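Long-range contacts in uncharacterized protein POB3N (Chaetomium thermophilum var. thermophilum, PDB 4KHB), which probably acts as the N-terminal PH-like part of the Pob3 subunit of FACT, a histone chaperone that reorganizes nucleosomes in transcription, replication and repair: residues A6-D11 and Y83-K88; G50-S55 and Y94-E99. All blocks are in the same frame, centred on the assembly; numbering follows the deposited sequence.

Contact 1 of 2, residues A6-D11 and Y83-K88; sequences AIESFD and YERLAK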
# COMPACT_ATOMS: atom_id res chain seq x y z
N ALA H 6 3.96 33.42 -4.42
CA ALA H 6 4.00 33.02 -5.82
C ALA H 6 4.34 31.55 -5.91
O ALA H 6 3.62 30.76 -6.53
CB ALA H 6 5.02 33.86 -6.58
N ILE H 7 5.46 31.18 -5.28
CA ILE H 7 5.90 29.80 -5.18
C ILE H 7 5.80 29.28 -3.75
O ILE H 7 6.19 29.96 -2.80
CB ILE H 7 7.38 29.66 -5.64
CG1 ILE H 7 7.49 29.51 -7.15
CG2 ILE H 7 8.04 28.45 -5.00
CD1 ILE H 7 6.16 29.45 -7.88
N GLU H 8 5.25 28.08 -3.60
CA GLU H 8 5.34 27.35 -2.34
C GLU H 8 6.25 26.15 -2.52
O GLU H 8 5.97 25.27 -3.34
CB GLU H 8 3.97 26.91 -1.85
CG GLU H 8 3.09 28.03 -1.33
CD GLU H 8 3.57 28.55 0.01
OE1 GLU H 8 4.34 27.83 0.69
OE2 GLU H 8 3.17 29.66 0.40
N SER H 9 7.34 26.11 -1.76
CA SER H 9 8.34 25.08 -1.95
C SER H 9 8.42 24.18 -0.73
O SER H 9 8.22 24.62 0.40
CB SER H 9 9.71 25.71 -2.25
OG SER H 9 10.68 24.71 -2.49
N PHE H 10 8.73 22.91 -0.97
CA PHE H 10 8.83 21.93 0.10
C PHE H 10 10.03 21.04 -0.17
O PHE H 10 10.21 20.56 -1.29
CB PHE H 10 7.55 21.09 0.19
CG PHE H 10 6.33 21.88 0.58
CD1 PHE H 10 5.55 22.51 -0.39
CD2 PHE H 10 5.96 21.99 1.91
CE1 PHE H 10 4.43 23.24 -0.02
CE2 PHE H 10 4.84 22.71 2.28
CZ PHE H 10 4.07 23.34 1.31
N ASP H 11 10.86 20.82 0.84
CA ASP H 11 12.10 20.09 0.65
C ASP H 11 12.00 18.64 1.13
O ASP H 11 11.13 18.29 1.93
CB ASP H 11 13.25 20.80 1.37
CG ASP H 11 14.03 21.72 0.45
OD1 ASP H 11 14.33 21.29 -0.69
OD2 ASP H 11 14.32 22.86 0.85
N TYR H 83 0.58 20.59 6.65
CA TYR H 83 -0.80 20.43 6.18
C TYR H 83 -1.53 21.72 5.81
O TYR H 83 -2.14 21.81 4.74
CB TYR H 83 -1.65 19.64 7.18
CG TYR H 83 -3.10 19.56 6.75
CD1 TYR H 83 -3.50 18.65 5.79
CD2 TYR H 83 -4.06 20.41 7.30
CE1 TYR H 83 -4.82 18.58 5.38
CE2 TYR H 83 -5.37 20.35 6.89
CZ TYR H 83 -5.74 19.44 5.93
OH TYR H 83 -7.06 19.38 5.53
N GLU H 84 -1.47 22.71 6.70
CA GLU H 84 -2.26 23.93 6.54
C GLU H 84 -1.83 24.73 5.31
O GLU H 84 -2.67 25.34 4.63
CB GLU H 84 -2.23 24.76 7.84
CG GLU H 84 -0.86 25.32 8.25
CD GLU H 84 -0.98 26.58 9.08
OE1 GLU H 84 -2.12 26.99 9.40
OE2 GLU H 84 0.07 27.17 9.42
N ARG H 85 -0.53 24.72 5.02
CA ARG H 85 0.00 25.35 3.82
C ARG H 85 -0.50 24.63 2.57
O ARG H 85 -0.94 25.26 1.61
CB ARG H 85 1.53 25.33 3.87
CG ARG H 85 2.20 26.67 3.60
CD ARG H 85 3.69 26.61 3.93
NE ARG H 85 4.51 26.61 2.72
CZ ARG H 85 5.70 26.01 2.62
NH1 ARG H 85 6.20 25.35 3.65
NH2 ARG H 85 6.37 26.07 1.48
N LEU H 86 -0.41 23.30 2.58
CA LEU H 86 -0.84 22.48 1.46
C LEU H 86 -2.33 22.61 1.19
O LEU H 86 -2.76 22.66 0.03
CB LEU H 86 -0.46 21.01 1.70
CG LEU H 86 1.04 20.69 1.73
CD1 LEU H 86 1.31 19.33 2.33
CD2 LEU H 86 1.62 20.77 0.33
N ALA H 87 -3.12 22.67 2.26
CA ALA H 87 -4.56 22.81 2.13
C ALA H 87 -4.93 24.13 1.46
O ALA H 87 -5.86 24.19 0.66
CB ALA H 87 -5.23 22.69 3.49
N LYS H 88 -4.19 25.19 1.79
CA LYS H 88 -4.41 26.49 1.17
C LYS H 88 -4.04 26.48 -0.31
O LYS H 88 -4.76 27.05 -1.14
CB LYS H 88 -3.61 27.58 1.88
CG LYS H 88 -4.26 28.95 1.78
CD LYS H 88 -3.53 30.02 2.58
CE LYS H 88 -4.26 31.35 2.51
NZ LYS H 88 -3.68 32.37 3.42
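Phe10 and Arg85 meet tip to tip, the guanidinium lying flat on one face of the phenyl ring with the two planes only 14° apart. Arg85 CZ lies 3.8 Å from the centroid of the Phe10 ring in an off-centre cation-pi contact, while Arg85 NH1 comes to 3.3 Å from Phe10 CE2. The opposite face of the ring is taken by Leu86, whose CD2 makes a CH-pi contact and reaches 3.7 Å from Phe10 CZ. This sandwich is the tight, inner part of the contact, and Phe78 adds an edge-to-face ring while Ile89 packs against Phe10 from further along the helix. In the PH-type fold of this domain, the helix that follows the last strand of the barrel covers one of its openings; here helix 83-92 packs beside edge strand 8-11, the axes of strand 8-11 and helix 83-88 passing 10.4 Å apart. An alanine in place of Phe10 would probably leave the guanidinium held only by its polar bonds on this side and open a gap beside Leu86 CD2. Toward the partly exposed side the contact becomes polar and less buried. A bend at chi3 (108°) brings Arg85 round to the Glu8 carboxylate, and the salt bridge from Arg85 NE to Glu8 OE1 is modelled at 2.4 Å, a doubtfully short length. Arg85 NH2 adds a weak bond to the same OE1. The carboxylate and guanidinium planes are 55° apart, so the pairing is not coplanar. Arg85 NH2 also donates to Ser9 O at 2.6 Å, tying the arginine to the strand itself.

Contact 2 of 2, residues G50-S55 and Y94-E99; sequences GGAQWS and YSTNLE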
# COMPACT_ATOMS: atom_id res chain seq x y z
N GLY H 50 -7.39 16.86 -10.20
CA GLY H 50 -8.79 16.61 -9.88
C GLY H 50 -9.09 16.41 -8.41
O GLY H 50 -10.23 16.62 -7.97
N GLY H 51 -8.08 16.01 -7.64
CA GLY H 51 -8.28 15.76 -6.22
C GLY H 51 -6.99 15.46 -5.48
O GLY H 51 -5.95 15.21 -6.10
N ALA H 52 -7.05 15.48 -4.15
CA ALA H 52 -5.86 15.29 -3.34
C ALA H 52 -6.18 14.69 -1.97
O ALA H 52 -7.17 15.08 -1.33
CB ALA H 52 -5.11 16.60 -3.18
N GLN H 53 -5.33 13.78 -1.51
CA GLN H 53 -5.52 13.14 -0.22
C GLN H 53 -4.28 13.29 0.66
O GLN H 53 -3.15 13.25 0.17
CB GLN H 53 -5.86 11.65 -0.38
CG GLN H 53 -7.17 11.37 -1.10
CD GLN H 53 -7.38 9.89 -1.36
OE1 GLN H 53 -6.54 9.06 -1.01
NE2 GLN H 53 -8.51 9.55 -1.96
N TRP H 54 -4.50 13.46 1.96
CA TRP H 54 -3.42 13.63 2.92
C TRP H 54 -3.45 12.47 3.91
O TRP H 54 -4.48 12.22 4.54
CB TRP H 54 -3.61 14.96 3.64
CG TRP H 54 -2.76 15.17 4.85
CD1 TRP H 54 -3.12 14.95 6.15
CD2 TRP H 54 -1.43 15.67 4.88
NE1 TRP H 54 -2.08 15.28 6.99
CE2 TRP H 54 -1.03 15.73 6.23
CE3 TRP H 54 -0.52 16.08 3.90
CZ2 TRP H 54 0.23 16.17 6.62
CZ3 TRP H 54 0.73 16.52 4.29
CH2 TRP H 54 1.10 16.56 5.63
N SER H 55 -2.33 11.77 4.06
CA SER H 55 -2.25 10.65 4.99
C SER H 55 -0.81 10.30 5.38
O SER H 55 0.15 10.74 4.74
CB SER H 55 -2.94 9.41 4.40
OG SER H 55 -2.21 8.89 3.30
N TYR H 94 -6.01 25.16 -6.91
CA TYR H 94 -6.42 23.97 -7.65
C TYR H 94 -7.91 23.64 -7.51
O TYR H 94 -8.37 22.63 -8.05
CB TYR H 94 -5.56 22.77 -7.24
CG TYR H 94 -4.06 23.03 -7.35
CD1 TYR H 94 -3.55 23.91 -8.29
CD2 TYR H 94 -3.16 22.40 -6.50
CE1 TYR H 94 -2.19 24.15 -8.39
CE2 TYR H 94 -1.80 22.63 -6.59
CZ TYR H 94 -1.33 23.51 -7.53
OH TYR H 94 0.03 23.76 -7.64
N SER H 95 -8.65 24.49 -6.80
CA SER H 95 -10.09 24.28 -6.58
C SER H 95 -10.34 22.90 -5.99
O SER H 95 -11.30 22.22 -6.37
CB SER H 95 -10.88 24.47 -7.88
OG SER H 95 -10.72 25.77 -8.41
N THR H 96 -9.48 22.49 -5.07
CA THR H 96 -9.54 21.15 -4.50
C THR H 96 -9.40 21.16 -2.98
O THR H 96 -8.56 21.88 -2.43
CB THR H 96 -8.42 20.26 -5.08
OG1 THR H 96 -8.47 20.28 -6.51
CG2 THR H 96 -8.57 18.84 -4.59
N ASN H 97 -10.22 20.37 -2.30
CA ASN H 97 -10.07 20.16 -0.87
C ASN H 97 -9.07 19.04 -0.61
O ASN H 97 -9.24 17.93 -1.13
CB ASN H 97 -11.43 19.85 -0.22
CG ASN H 97 -12.40 21.02 -0.29
OD1 ASN H 97 -12.01 22.17 -0.07
ND2 ASN H 97 -13.66 20.73 -0.58
N LEU H 98 -8.04 19.33 0.17
CA LEU H 98 -7.09 18.30 0.57
C LEU H 98 -7.72 17.42 1.64
O LEU H 98 -7.77 17.80 2.82
CB LEU H 98 -5.78 18.92 1.07
CG LEU H 98 -4.66 17.95 1.45
CD1 LEU H 98 -4.35 17.02 0.30
CD2 LEU H 98 -3.40 18.71 1.86
N GLU H 99 -8.21 16.26 1.23
CA GLU H 99 -8.96 15.39 2.13
C GLU H 99 -8.06 14.66 3.11
O GLU H 99 -7.07 14.04 2.72
CB GLU H 99 -9.77 14.39 1.31
CG GLU H 99 -10.43 13.29 2.12
CD GLU H 99 -11.18 12.29 1.26
OE1 GLU H 99 -11.05 12.36 0.02
OE2 GLU H 99 -11.89 11.44 1.83
O HOH W 1 -10.09 16.43 -3.16
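A parallel strand pairing closes one border of the mixed sheet in the PH-like domain: after helix 83-92 the chain runs back beside strand 51-56, and Glu99 joins Ala52 and Trp54. The backbone of Glu99 straddles Gln53, Glu99 N donating to Ala52 O at 3.0 Å and Glu99 O accepting from Trp54 N at 2.7 Å. The Gln53 and Glu99 side chains lie side by side and point the same way, yet their amide and carboxylate planes are turned 75° apart. On the other face, Leu98 holds CG anti to its backbone N (chi1 -177°), which sets Leu98 CG 3.9 Å from Trp54 CB; Leu98 CD1 rests 3.6 Å from Ala52 CB. Leu86 of the helix touches both Trp54 and Leu98. Further back the segments part, and a water donates to Asn97 O at 2.7 Å and accepts a weak bond from Ala52 N. Thr96 still reaches across, its CG2 lying 3.5 Å from Gly51 CA, while its OG1 turns back to donate to Tyr94 O. Gly50 and Gly51 form a classic bulge opposite Leu66 of strand 61-66. The direct strand bonds are therefore all backbone to backbone and gather round Gln53, whereas Leu98, with Ala52 and Trp54, makes the face that packs against helix 83-92 apolar.

In the fold
Contacts 1 and 2 lie within the same PH-like domain with their centres 13 Å apart, and helix 83-92 with the strand that follows it connects them. Leu86, which takes part in contact 1 through CD2, presents its other methyl to contact 2: Leu86 CD1 is 3.5 Å from Trp54 CZ3, and Leu86 CB is 3.7 Å from Leu98 CD2. One turn earlier, Tyr83 packs on Trp54, and Tyr83 OH probably hydrogen-bonds to Leu98 O at 3.2 Å. The helix is thus packed between edge strand 8-11 and the parallel strand pair. Only contact 2 approaches the partner subunit, through Ser55 OG bonded to Arg43 of the Spt16D chain.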